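Syndapin (Drosophila melanogaster, PDB 3I2W) probably acts in endocytosis and the internalization of plasma membrane proteins, binding phospholipids, with its F-BAR domain, the part described here, forming a homodimer. Local coordinates at residues B[22-27]-B[227-232]; B[120-125]-B[212-217]; B[135-140]-B[191-196]; B[152-157]-B[177-182]. All blocks are in the same frame, centred on the assembly; numbering follows the deposited sequence.

In the fold
From the N terminus, helix 11-58 carries 22-27, which is paired some 200 residues later with 227-232 on helix 169-240; this contact, interaction 1, closes the longest loop and lies near the centre of the chain. Within that loop helix 114-159 runs outward and helix 169-240 runs back, so 120-125 with 212-217, 135-140 with 191-196 and 152-157 with 177-182 are three successive contacts of one antiparallel helical hairpin, each loop enclosing the next and none crossing. Centres of interactions 2, 3 and 4 lie about 22, 43 and 61 Å from the chain centre. Interaction 1 joins helices 11-58 and 169-240 in the dimer core; the others join helices 114-159 and 169-240 along the arm.

Interaction 1: B[22-27]-B[227-232]; sequences KLCNDL and QFFKEI
Leu23 meets the far end of the Phe229 ring with the base of its side chain: CB lies 3.9 Å from Phe229 CE1, while the backbone carbon C of Leu23 sits at the ring edge, in its plane. One residue on, Cys24 continues along the same edge. Its backbone N is 3.8 Å from Phe229 CZ, and its SG, anti to the carbonyl carbon (chi1 -64°), reaches the rim between CZ and CE2; SG is 5.0 Å from the centroid of the Phe229 ring and nearly in the ring plane, a sulfur-aromatic contact made edge-on. The ring therefore inserts its tip against the helix backbone as well as against side chains. Helices 11-58 and 169-240 run almost parallel here, 5° apart with segment axes 12.3 Å from each other, a wide spacing that the aromatic side chain spans within the helical bundle of the F-BAR dimer. Trp69 and Glu61 of the second subunit pack on Leu27 and on Phe229 respectively, and Ile98 of helix 63-105 also touches Leu27. Leu27, a turn after Leu23, supplies the cover: its CG is anti to the backbone N (chi1 -171°), and CD2 lies over one face of Phe229, displaced toward the rim, 3.7 Å from CE1 in a CH-pi contact. The same Leu27 CD2 also touches Ile232 CG2 at 4.2 Å.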
loop_
_atom_site.group_PDB
_atom_site.type_symbol
_atom_site.label_atom_id
_atom_site.label_comp_id
_atom_site.label_asym_id
_atom_site.label_seq_id
_atom_site.Cartn_x
_atom_site.Cartn_y
_atom_site.Cartn_z
ATOM N N LYS B 22 3.865 -21.073 15.165
ATOM C CA LYS B 22 3.755 -19.596 15.289
ATOM C C LYS B 22 4.185 -18.809 14.061
ATOM O O LYS B 22 3.494 -17.874 13.624
ATOM C CB LYS B 22 4.628 -19.121 16.428
ATOM C CG LYS B 22 3.886 -18.968 17.691
ATOM C CD LYS B 22 4.713 -19.369 18.922
ATOM C CE LYS B 22 5.421 -18.212 19.565
ATOM N NZ LYS B 22 5.480 -18.645 20.942
ATOM N N LEU B 23 5.357 -19.163 13.524
ATOM C CA LEU B 23 5.783 -18.562 12.265
ATOM C C LEU B 23 4.823 -18.852 11.106
ATOM O O LEU B 23 4.602 -18.015 10.278
ATOM C CB LEU B 23 7.210 -18.925 11.906
ATOM C CG LEU B 23 8.318 -18.564 12.906
ATOM C CD1 LEU B 23 9.569 -19.280 12.467
ATOM C CD2 LEU B 23 8.608 -17.081 13.066
ATOM N N CYS B 24 4.190 -19.997 11.037
ATOM C CA CYS B 24 3.099 -20.049 10.075
ATOM C C CYS B 24 2.047 -19.003 10.334
ATOM O O CYS B 24 1.683 -18.305 9.435
ATOM C CB CYS B 24 2.429 -21.413 10.015
ATOM S SG CYS B 24 3.562 -22.680 9.434
ATOM N N ASN B 25 1.527 -18.883 11.536
ATOM C CA ASN B 25 0.609 -17.794 11.791
ATOM C C ASN B 25 1.121 -16.392 11.415
ATOM O O ASN B 25 0.407 -15.605 10.844
ATOM C CB ASN B 25 0.215 -17.779 13.239
ATOM C CG ASN B 25 -0.748 -18.855 13.570
ATOM O OD1 ASN B 25 -1.467 -19.361 12.718
ATOM N ND2 ASN B 25 -0.761 -19.239 14.821
ATOM N N ASP B 26 2.367 -16.107 11.737
ATOM C CA ASP B 26 2.925 -14.786 11.521
ATOM C C ASP B 26 2.975 -14.492 10.037
ATOM O O ASP B 26 2.601 -13.394 9.606
ATOM C CB ASP B 26 4.354 -14.684 12.086
ATOM C CG ASP B 26 4.415 -14.554 13.625
ATOM O OD1 ASP B 26 3.392 -14.476 14.330
ATOM O OD2 ASP B 26 5.548 -14.585 14.166
ATOM N N LEU B 27 3.459 -15.454 9.259
ATOM C CA LEU B 27 3.583 -15.241 7.841
ATOM C C LEU B 27 2.199 -15.040 7.190
ATOM O O LEU B 27 2.020 -14.188 6.301
ATOM C CB LEU B 27 4.289 -16.412 7.253
ATOM C CG LEU B 27 4.710 -16.323 5.807
ATOM C CD1 LEU B 27 5.640 -15.178 5.459
ATOM C CD2 LEU B 27 5.413 -17.635 5.579
ATOM N N GLN B 227 12.511 -24.955 4.001
ATOM C CA GLN B 227 12.499 -25.035 2.582
ATOM C C GLN B 227 11.163 -24.467 2.115
ATOM O O GLN B 227 11.095 -23.573 1.269
ATOM C CB GLN B 227 12.750 -26.479 2.112
ATOM C CG GLN B 227 14.157 -26.944 2.433
ATOM C CD GLN B 227 14.597 -28.322 1.852
ATOM O OE1 GLN B 227 15.770 -28.454 1.474
ATOM N NE2 GLN B 227 13.698 -29.344 1.827
ATOM N N PHE B 228 10.095 -24.952 2.703
ATOM C CA PHE B 228 8.787 -24.457 2.425
ATOM C C PHE B 228 8.748 -22.943 2.523
ATOM O O PHE B 228 8.314 -22.292 1.581
ATOM C CB PHE B 228 7.849 -25.071 3.417
ATOM C CG PHE B 228 6.461 -24.653 3.253
ATOM C CD1 PHE B 228 5.747 -25.035 2.158
ATOM C CD2 PHE B 228 5.849 -23.876 4.206
ATOM C CE1 PHE B 228 4.431 -24.645 2.018
ATOM C CE2 PHE B 228 4.554 -23.493 4.080
ATOM C CZ PHE B 228 3.846 -23.870 2.984
ATOM N N PHE B 229 9.214 -22.380 3.632
ATOM C CA PHE B 229 9.144 -20.932 3.769
ATOM C C PHE B 229 9.898 -20.228 2.661
ATOM O O PHE B 229 9.459 -19.192 2.189
ATOM C CB PHE B 229 9.621 -20.454 5.151
ATOM C CG PHE B 229 8.549 -20.499 6.225
ATOM C CD1 PHE B 229 8.374 -19.441 7.067
ATOM C CD2 PHE B 229 7.734 -21.611 6.396
ATOM C CE1 PHE B 229 7.395 -19.489 8.046
ATOM C CE2 PHE B 229 6.769 -21.669 7.369
ATOM C CZ PHE B 229 6.609 -20.646 8.201
ATOM N N LYS B 230 11.013 -20.798 2.216
ATOM C CA LYS B 230 11.748 -20.203 1.119
ATOM C C LYS B 230 10.877 -20.131 -0.169
ATOM O O LYS B 230 10.915 -19.137 -0.917
ATOM C CB LYS B 230 13.039 -20.956 0.883
ATOM C CG LYS B 230 14.023 -20.110 0.155
ATOM C CD LYS B 230 14.968 -20.963 -0.669
ATOM C CE LYS B 230 15.975 -20.078 -1.399
ATOM N NZ LYS B 230 17.359 -20.277 -0.974
ATOM N N GLU B 231 10.054 -21.155 -0.386
ATOM C CA GLU B 231 9.307 -21.236 -1.584
ATOM C C GLU B 231 8.197 -20.241 -1.617
ATOM O O GLU B 231 7.925 -19.655 -2.653
ATOM C CB GLU B 231 8.672 -22.627 -1.715
ATOM C CG GLU B 231 9.721 -23.786 -2.046
ATOM C CD GLU B 231 10.923 -23.239 -2.984
ATOM O OE1 GLU B 231 10.542 -22.768 -4.163
ATOM O OE2 GLU B 231 12.192 -23.274 -2.518
ATOM N N ILE B 232 7.491 -20.138 -0.502
ATOM C CA ILE B 232 6.359 -19.255 -0.328
ATOM C C ILE B 232 6.881 -17.829 -0.486
ATOM O O ILE B 232 6.341 -17.054 -1.247
ATOM C CB ILE B 232 5.792 -19.449 1.068
ATOM C CG1 ILE B 232 5.035 -20.754 1.179
ATOM C CG2 ILE B 232 4.958 -18.304 1.505
ATOM C CD1 ILE B 232 3.883 -20.847 0.301
#

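Interaction 2: B[120-125]-B[212-217]; sequences EDLFKK and TSVFEK
Phe123 lays one ring face against Val214, whose CG1 stands almost exactly on the ring normal, 3.3 Å from the centroid of the Phe123 ring. All six ring carbons are thus about equally far from that methyl, a centred CH-pi contact. Val214 CG1 is anti to the backbone N (chi1 176°), which leaves CG2 beside the N and turned to Leu122; Leu122 CD2 meets it at 3.8 Å as the two side chains slide past each other in opposite directions. Lys217 crosses Leu122 at about a right angle, its CD 3.7 Å from Leu122 CD2. Beyond Val214, Phe123 CZ approaches Phe215 CA at 4.0 Å. Helices 114-159 and 169-240 form the antiparallel helical pair of the F-BAR domain at this point, 167° apart; Tyr10 stacks on Phe123, and Thr14 and Thr13 of helix 11-58 pack on Phe123 and Phe215 respectively. An alanine at Phe123 would probably leave Val214 CG1 without its aromatic cover and open a gap between the two helices. The contact is apolar throughout: burial and a methyl-to-ring fit hold the pair, while Lys217, a solvent-exposed residue, adds only CD and CE.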
loop_
_atom_site.group_PDB
_atom_site.type_symbol
_atom_site.label_atom_id
_atom_site.label_comp_id
_atom_site.label_asym_id
_atom_site.label_seq_id
_atom_site.Cartn_x
_atom_site.Cartn_y
_atom_site.Cartn_z
ATOM N N GLU B 120 9.296 -34.576 22.862
ATOM C CA GLU B 120 9.906 -34.181 24.095
ATOM C C GLU B 120 10.015 -35.470 24.761
ATOM O O GLU B 120 11.034 -35.760 25.342
ATOM C CB GLU B 120 9.020 -33.255 24.884
ATOM C CG GLU B 120 9.216 -31.814 24.537
ATOM C CD GLU B 120 8.222 -30.917 25.246
ATOM O OE1 GLU B 120 7.364 -31.442 25.970
ATOM O OE2 GLU B 120 8.306 -29.686 25.120
ATOM N N ASP B 121 8.950 -36.259 24.638
ATOM C CA ASP B 121 8.889 -37.641 25.098
ATOM C C ASP B 121 10.039 -38.476 24.538
ATOM O O ASP B 121 10.656 -39.228 25.253
ATOM C CB ASP B 121 7.524 -38.264 24.766
ATOM C CG ASP B 121 6.390 -37.689 25.646
ATOM O OD1 ASP B 121 6.626 -36.784 26.473
ATOM O OD2 ASP B 121 5.217 -38.082 25.513
ATOM N N LEU B 122 10.383 -38.316 23.285
ATOM C CA LEU B 122 11.384 -39.167 22.751
ATOM C C LEU B 122 12.717 -38.772 23.328
ATOM O O LEU B 122 13.528 -39.640 23.592
ATOM C CB LEU B 122 11.378 -39.064 21.261
ATOM C CG LEU B 122 12.156 -40.127 20.550
ATOM C CD1 LEU B 122 11.440 -41.424 20.741
ATOM C CD2 LEU B 122 12.237 -39.787 19.084
ATOM N N PHE B 123 12.962 -37.482 23.534
ATOM C CA PHE B 123 14.211 -37.037 24.144
ATOM C C PHE B 123 14.263 -37.497 25.590
ATOM O O PHE B 123 15.308 -37.854 26.124
ATOM C CB PHE B 123 14.275 -35.539 24.199
ATOM C CG PHE B 123 14.953 -34.906 23.040
ATOM C CD1 PHE B 123 16.301 -35.136 22.781
ATOM C CD2 PHE B 123 14.266 -34.024 22.224
ATOM C CE1 PHE B 123 16.932 -34.513 21.722
ATOM C CE2 PHE B 123 14.910 -33.409 21.177
ATOM C CZ PHE B 123 16.246 -33.645 20.930
ATOM N N LYS B 124 13.120 -37.444 26.247
ATOM C CA LYS B 124 13.099 -37.680 27.643
ATOM C C LYS B 124 13.487 -39.120 27.802
ATOM O O LYS B 124 14.229 -39.441 28.681
ATOM C CB LYS B 124 11.716 -37.384 28.199
ATOM C CG LYS B 124 11.634 -37.301 29.683
ATOM C CD LYS B 124 10.217 -37.470 30.137
ATOM C CE LYS B 124 10.160 -37.592 31.653
ATOM N NZ LYS B 124 10.699 -36.338 32.296
ATOM N N LYS B 125 13.011 -39.985 26.915
ATOM C CA LYS B 125 13.305 -41.405 26.977
ATOM C C LYS B 125 14.780 -41.611 26.677
ATOM O O LYS B 125 15.532 -42.160 27.441
ATOM C CB LYS B 125 12.484 -42.084 25.937
ATOM C CG LYS B 125 11.806 -43.351 26.434
ATOM C CD LYS B 125 11.472 -44.286 25.269
ATOM C CE LYS B 125 12.708 -44.451 24.417
ATOM N NZ LYS B 125 12.560 -45.709 23.701
ATOM N N THR B 212 21.595 -37.847 19.510
ATOM C CA THR B 212 21.886 -37.394 18.152
ATOM C C THR B 212 20.794 -37.816 17.200
ATOM O O THR B 212 20.458 -37.170 16.226
ATOM C CB THR B 212 23.178 -37.958 17.755
ATOM O OG1 THR B 212 24.132 -37.525 18.730
ATOM C CG2 THR B 212 23.664 -37.418 16.429
ATOM N N SER B 213 20.160 -38.888 17.555
ATOM C CA SER B 213 19.318 -39.529 16.659
ATOM C C SER B 213 18.002 -38.811 16.738
ATOM O O SER B 213 17.345 -38.621 15.729
ATOM C CB SER B 213 19.221 -40.949 17.125
ATOM O OG SER B 213 18.198 -41.565 16.435
ATOM N N VAL B 214 17.615 -38.424 17.950
ATOM C CA VAL B 214 16.364 -37.679 18.208
ATOM C C VAL B 214 16.502 -36.277 17.673
ATOM O O VAL B 214 15.568 -35.765 17.101
ATOM C CB VAL B 214 16.039 -37.590 19.693
ATOM C CG1 VAL B 214 14.839 -36.755 19.914
ATOM C CG2 VAL B 214 15.737 -38.938 20.208
ATOM N N PHE B 215 17.678 -35.679 17.834
ATOM C CA PHE B 215 17.918 -34.331 17.413
ATOM C C PHE B 215 17.786 -34.223 15.926
ATOM O O PHE B 215 17.305 -33.235 15.411
ATOM C CB PHE B 215 19.328 -33.950 17.758
ATOM C CG PHE B 215 19.684 -32.538 17.402
ATOM C CD1 PHE B 215 19.126 -31.467 18.090
ATOM C CD2 PHE B 215 20.614 -32.275 16.421
ATOM C CE1 PHE B 215 19.461 -30.169 17.776
ATOM C CE2 PHE B 215 21.006 -30.966 16.131
ATOM C CZ PHE B 215 20.424 -29.919 16.785
ATOM N N GLU B 216 18.215 -35.249 15.220
ATOM C CA GLU B 216 18.277 -35.128 13.795
ATOM C C GLU B 216 16.876 -35.300 13.219
ATOM O O GLU B 216 16.572 -34.722 12.152
ATOM C CB GLU B 216 19.343 -36.040 13.188
ATOM C CG GLU B 216 20.760 -35.414 13.200
ATOM C CD GLU B 216 20.878 -34.071 12.424
ATOM O OE1 GLU B 216 20.174 -33.931 11.383
ATOM O OE2 GLU B 216 21.670 -33.151 12.842
ATOM N N LYS B 217 16.016 -36.033 13.922
ATOM C CA LYS B 217 14.626 -36.084 13.558
ATOM C C LYS B 217 14.052 -34.657 13.503
ATOM O O LYS B 217 13.197 -34.321 12.631
ATOM C CB LYS B 217 13.828 -36.897 14.565
ATOM C CG LYS B 217 13.755 -38.401 14.290
ATOM C CD LYS B 217 13.350 -39.238 15.550
ATOM C CE LYS B 217 13.160 -40.802 15.282
ATOM N NZ LYS B 217 14.509 -41.335 14.849
#

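Interaction 3: B[135-140]-B[191-196]; sequences AKVEKA and EKYEQA
Ala140 and Tyr193 bring their backbones close, CA to CA 4.7 Å, and Ala140 CB lies 3.7 Å from Tyr193 CA. This is the tight part of the contact, where small side chains let helices 114-159 and 169-240 approach to 8.6 Å between segment axes, antiparallel with a crossing angle of -157°. Ala196 continues it a turn away: its CB meets Val137 CG2 at 3.8 Å, and that same Val137 methyl lies 3.6 Å from Ala196 C, against the main chain itself. Val137 CG1, anti to the backbone N (chi1 161°), is directed instead to Tyr193, 4.1 Å from CE1, the two side chains crossing obliquely. Ile197 and Ile200 add to the packing on Val137. The Tyr193 ring goes on to the dimer partner, stacking with Phe286 of the second subunit, while its OH hydrogen-bonds Val287 N of that subunit. An alanine at Tyr193 would probably leave that amide without its hydroxyl partner and Phe286 of the second subunit without its stacked ring. The solvent side is looser. Lys136 and Lys192 come near the alanines by main-chain atoms only, and their side chains lead away. Close helix packing in this arm of the F-BAR domain thus rests on apolar contacts of Ala140, Ala196, Val137 and the inner part of Tyr193, with the polar work of Tyr193 passed to the other subunit.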
loop_
_atom_site.group_PDB
_atom_site.type_symbol
_atom_site.label_atom_id
_atom_site.label_comp_id
_atom_site.label_asym_id
_atom_site.label_seq_id
_atom_site.Cartn_x
_atom_site.Cartn_y
_atom_site.Cartn_z
ATOM N N ALA B 135 22.349 -38.587 38.459
ATOM C CA ALA B 135 21.776 -38.484 39.783
ATOM C C ALA B 135 22.711 -39.181 40.800
ATOM O O ALA B 135 23.194 -38.564 41.752
ATOM C CB ALA B 135 20.359 -39.096 39.799
ATOM N N LYS B 136 22.962 -40.460 40.576
ATOM C CA LYS B 136 24.022 -41.158 41.234
ATOM C C LYS B 136 25.275 -40.309 41.337
ATOM O O LYS B 136 25.715 -40.021 42.439
ATOM C CB LYS B 136 24.289 -42.461 40.529
ATOM C CG LYS B 136 23.140 -43.449 40.685
ATOM C CD LYS B 136 23.594 -44.822 40.186
ATOM C CE LYS B 136 22.442 -45.746 39.801
ATOM N NZ LYS B 136 21.591 -46.013 40.988
ATOM N N VAL B 137 25.841 -39.844 40.238
ATOM C CA VAL B 137 27.064 -39.121 40.420
ATOM C C VAL B 137 26.818 -38.033 41.414
ATOM O O VAL B 137 27.630 -37.803 42.259
ATOM C CB VAL B 137 27.693 -38.597 39.140
ATOM C CG1 VAL B 137 28.677 -37.488 39.431
ATOM C CG2 VAL B 137 28.430 -39.699 38.445
ATOM N N GLU B 138 25.660 -37.403 41.373
ATOM C CA GLU B 138 25.423 -36.262 42.242
ATOM C C GLU B 138 25.229 -36.594 43.729
ATOM O O GLU B 138 25.682 -35.834 44.563
ATOM C CB GLU B 138 24.303 -35.401 41.683
ATOM C CG GLU B 138 24.640 -34.812 40.308
ATOM C CD GLU B 138 25.706 -33.696 40.326
ATOM O OE1 GLU B 138 26.621 -33.692 39.442
ATOM O OE2 GLU B 138 25.620 -32.814 41.211
ATOM N N LYS B 139 24.580 -37.715 44.046
ATOM C CA LYS B 139 24.479 -38.229 45.434
ATOM C C LYS B 139 25.873 -38.599 45.936
ATOM O O LYS B 139 26.375 -38.000 46.876
ATOM C CB LYS B 139 23.570 -39.468 45.553
ATOM C CG LYS B 139 22.167 -39.205 46.072
ATOM C CD LYS B 139 22.053 -39.000 47.612
ATOM C CE LYS B 139 22.170 -40.314 48.449
ATOM N NZ LYS B 139 22.236 -41.579 47.636
ATOM N N ALA B 140 26.492 -39.579 45.295
ATOM C CA ALA B 140 27.861 -39.886 45.512
ATOM C C ALA B 140 28.745 -38.655 45.713
ATOM O O ALA B 140 29.575 -38.652 46.606
ATOM C CB ALA B 140 28.370 -40.722 44.376
ATOM N N GLU B 191 35.074 -44.234 47.115
ATOM C CA GLU B 191 34.896 -45.314 46.203
ATOM C C GLU B 191 33.600 -45.202 45.435
ATOM O O GLU B 191 33.649 -45.128 44.234
ATOM C CB GLU B 191 35.091 -46.655 46.871
ATOM C CG GLU B 191 36.536 -47.056 46.827
ATOM C CD GLU B 191 36.874 -48.094 47.887
ATOM O OE1 GLU B 191 36.319 -49.225 47.825
ATOM O OE2 GLU B 191 37.700 -47.779 48.785
ATOM N N LYS B 192 32.449 -45.164 46.095
ATOM C CA LYS B 192 31.193 -45.109 45.348
ATOM C C LYS B 192 31.195 -43.927 44.329
ATOM O O LYS B 192 30.685 -44.057 43.212
ATOM C CB LYS B 192 29.942 -45.092 46.253
ATOM C CG LYS B 192 29.689 -46.253 47.243
ATOM C CD LYS B 192 29.976 -47.733 46.771
ATOM C CE LYS B 192 29.484 -48.128 45.326
ATOM N NZ LYS B 192 28.020 -48.434 45.147
ATOM N N TYR B 193 31.796 -42.810 44.708
ATOM C CA TYR B 193 31.876 -41.678 43.825
ATOM C C TYR B 193 32.690 -42.052 42.560
ATOM O O TYR B 193 32.156 -42.059 41.465
ATOM C CB TYR B 193 32.362 -40.450 44.617
ATOM C CG TYR B 193 32.404 -39.113 43.925
ATOM C CD1 TYR B 193 31.594 -38.794 42.828
ATOM C CD2 TYR B 193 33.243 -38.127 44.399
ATOM C CE1 TYR B 193 31.686 -37.511 42.210
ATOM C CE2 TYR B 193 33.353 -36.874 43.786
ATOM C CZ TYR B 193 32.583 -36.575 42.705
ATOM O OH TYR B 193 32.721 -35.326 42.161
ATOM N N GLU B 194 33.951 -42.443 42.708
ATOM C CA GLU B 194 34.747 -42.971 41.598
ATOM C C GLU B 194 34.030 -44.025 40.786
ATOM O O GLU B 194 34.264 -44.157 39.625
ATOM C CB GLU B 194 36.054 -43.561 42.111
ATOM C CG GLU B 194 37.108 -42.505 42.548
ATOM C CD GLU B 194 38.164 -43.098 43.502
ATOM O OE1 GLU B 194 38.170 -44.350 43.686
ATOM O OE2 GLU B 194 38.979 -42.320 44.060
ATOM N N GLN B 195 33.150 -44.790 41.368
ATOM C CA GLN B 195 32.511 -45.815 40.577
ATOM C C GLN B 195 31.355 -45.261 39.774
ATOM O O GLN B 195 30.909 -45.874 38.815
ATOM C CB GLN B 195 31.967 -46.933 41.468
ATOM C CG GLN B 195 32.969 -48.006 41.840
ATOM C CD GLN B 195 32.714 -48.484 43.251
ATOM O OE1 GLN B 195 33.078 -47.799 44.212
ATOM N NE2 GLN B 195 32.053 -49.638 43.394
ATOM N N ALA B 196 30.829 -44.143 40.222
ATOM C CA ALA B 196 29.651 -43.618 39.627
ATOM C C ALA B 196 30.156 -42.822 38.437
ATOM O O ALA B 196 29.614 -42.925 37.332
ATOM C CB ALA B 196 28.887 -42.753 40.613
#

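Interaction 4: B[152-157]-B[177-182]; sequences RSATNQ and DRVQKT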
loop_
_atom_site.group_PDB
_atom_site.type_symbol
_atom_site.label_atom_id
_atom_site.label_comp_id
_atom_site.label_asym_id
_atom_site.label_seq_id
_atom_site.Cartn_x
_atom_site.Cartn_y
_atom_site.Cartn_z
ATOM N N ARG B 152 36.556 -34.277 59.320
ATOM C CA ARG B 152 37.506 -33.210 59.663
ATOM C C ARG B 152 37.130 -32.532 60.983
ATOM O O ARG B 152 37.970 -31.948 61.653
ATOM C CB ARG B 152 37.621 -32.196 58.521
ATOM C CG ARG B 152 38.328 -32.754 57.263
ATOM C CD ARG B 152 38.414 -31.714 56.114
ATOM N NE ARG B 152 39.263 -30.550 56.442
ATOM C CZ ARG B 152 39.245 -29.359 55.821
ATOM N NH1 ARG B 152 38.418 -29.107 54.804
ATOM N NH2 ARG B 152 40.072 -28.396 56.225
ATOM N N SER B 153 35.857 -32.631 61.347
ATOM C CA SER B 153 35.333 -32.009 62.548
ATOM C C SER B 153 35.241 -33.056 63.642
ATOM O O SER B 153 34.911 -32.743 64.790
ATOM C CB SER B 153 33.943 -31.461 62.278
ATOM O OG SER B 153 33.042 -32.536 62.152
ATOM N N ALA B 154 35.509 -34.303 63.276
ATOM C CA ALA B 154 35.476 -35.392 64.216
ATOM C C ALA B 154 36.878 -35.563 64.734
ATOM O O ALA B 154 37.076 -35.869 65.912
ATOM C CB ALA B 154 34.981 -36.672 63.551
ATOM N N THR B 155 37.851 -35.363 63.849
ATOM C CA THR B 155 39.255 -35.437 64.227
ATOM C C THR B 155 39.601 -34.202 65.021
ATOM O O THR B 155 40.614 -34.165 65.681
ATOM C CB THR B 155 40.206 -35.587 63.017
ATOM O OG1 THR B 155 39.739 -34.775 61.948
ATOM C CG2 THR B 155 40.267 -37.025 62.523
ATOM N N ASN B 156 38.740 -33.197 64.958
ATOM C CA ASN B 156 38.827 -32.042 65.825
ATOM C C ASN B 156 38.425 -32.282 67.262
ATOM O O ASN B 156 39.116 -31.832 68.188
ATOM C CB ASN B 156 37.962 -30.928 65.281
ATOM C CG ASN B 156 38.765 -29.911 64.544
ATOM O OD1 ASN B 156 40.000 -29.896 64.643
ATOM N ND2 ASN B 156 38.088 -29.043 63.790
ATOM N N GLN B 157 37.293 -32.953 67.451
ATOM C CA GLN B 157 36.786 -33.156 68.786
ATOM C C GLN B 157 37.648 -34.119 69.548
ATOM O O GLN B 157 37.816 -33.963 70.742
ATOM C CB GLN B 157 35.371 -33.653 68.794
ATOM C CG GLN B 157 34.452 -32.930 67.889
ATOM C CD GLN B 157 33.150 -33.683 67.800
ATOM O OE1 GLN B 157 32.633 -34.134 68.825
ATOM N NE2 GLN B 157 32.626 -33.865 66.581
ATOM N N ASP B 177 36.120 -43.711 68.448
ATOM C CA ASP B 177 35.460 -44.613 67.543
ATOM C C ASP B 177 34.885 -43.866 66.379
ATOM O O ASP B 177 34.960 -44.365 65.260
ATOM C CB ASP B 177 34.355 -45.393 68.236
ATOM C CG ASP B 177 34.884 -46.478 69.147
ATOM O OD1 ASP B 177 36.137 -46.685 69.249
ATOM O OD2 ASP B 177 34.023 -47.122 69.769
ATOM N N ARG B 178 34.298 -42.694 66.648
ATOM C CA ARG B 178 33.737 -41.837 65.612
ATOM C C ARG B 178 34.754 -41.479 64.551
ATOM O O ARG B 178 34.456 -41.578 63.391
ATOM C CB ARG B 178 33.219 -40.565 66.202
ATOM C CG ARG B 178 31.742 -40.410 66.153
ATOM C CD ARG B 178 31.413 -38.965 66.545
ATOM N NE ARG B 178 30.233 -38.880 67.410
ATOM C CZ ARG B 178 29.651 -37.738 67.794
ATOM N NH1 ARG B 178 30.137 -36.563 67.391
ATOM N NH2 ARG B 178 28.578 -37.773 68.592
ATOM N N VAL B 179 35.954 -41.075 64.942
ATOM C CA VAL B 179 37.009 -40.726 63.977
ATOM C C VAL B 179 37.283 -41.865 63.011
ATOM O O VAL B 179 37.191 -41.707 61.824
ATOM C CB VAL B 179 38.332 -40.314 64.685
ATOM C CG1 VAL B 179 39.491 -40.291 63.717
ATOM C CG2 VAL B 179 38.174 -38.959 65.365
ATOM N N GLN B 180 37.621 -43.022 63.537
ATOM C CA GLN B 180 37.911 -44.190 62.732
ATOM C C GLN B 180 36.718 -44.618 61.829
ATOM O O GLN B 180 36.926 -45.185 60.757
ATOM C CB GLN B 180 38.349 -45.316 63.690
ATOM C CG GLN B 180 38.735 -46.650 63.042
ATOM C CD GLN B 180 40.010 -46.554 62.188
ATOM O OE1 GLN B 180 40.620 -45.472 62.059
ATOM N NE2 GLN B 180 40.417 -47.690 61.598
ATOM N N LYS B 181 35.489 -44.347 62.278
ATOM C CA LYS B 181 34.254 -44.758 61.605
ATOM C C LYS B 181 33.954 -43.746 60.520
ATOM O O LYS B 181 33.323 -44.052 59.515
ATOM C CB LYS B 181 33.061 -44.764 62.584
ATOM C CG LYS B 181 32.017 -45.943 62.469
ATOM C CD LYS B 181 31.557 -46.372 61.015
ATOM C CE LYS B 181 30.433 -45.485 60.398
ATOM N NZ LYS B 181 29.106 -45.553 61.120
ATOM N N THR B 182 34.375 -42.518 60.746
ATOM C CA THR B 182 34.110 -41.511 59.783
ATOM C C THR B 182 35.202 -41.534 58.742
ATOM O O THR B 182 35.000 -41.030 57.652
ATOM C CB THR B 182 33.993 -40.121 60.392
ATOM O OG1 THR B 182 35.214 -39.793 61.047
ATOM C CG2 THR B 182 32.786 -40.009 61.350
#
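Val179 places CG1 anti to the backbone N (chi1 166°) and CG2 beside it, which sends the two methyls to different partners. CG1 meets Thr155 CG2 at 3.6 Å, the side chains crossing at about a right angle; Thr155 puts that methyl anti to the carbonyl carbon, and its hydroxyl bonds to Glu151 O in its own helix. Val179 CG2 turns to Ala154, resting against its carbonyl group and 4.3 Å from its CB. The same Ala154 CB also lies 4.0 Å from Thr182 OG1. Toward solvent, the Gln157 amide passes Arg178 at a slant. Arg178 NH1 lies 3.8 Å from Gln157 NE2, which sits near the guanidinium plane, with the amide and guanidinium planes 79° apart; both nitrogens are N-H donors, so this is van der Waals contact. Gln157 NE2 is held by its own helix, donating to Ser153 O at 3.1 Å from above the carbonyl plane; the acceptor lies near the amide plane, which is likely to limit the amide's rotation. With Ala154 and Val179 buried at the centre and polar side chains around them, helices 114-159 and 169-240 pack antiparallel, 158° apart, as the two arms of a helical hairpin near the distal tip of the F-BAR domain.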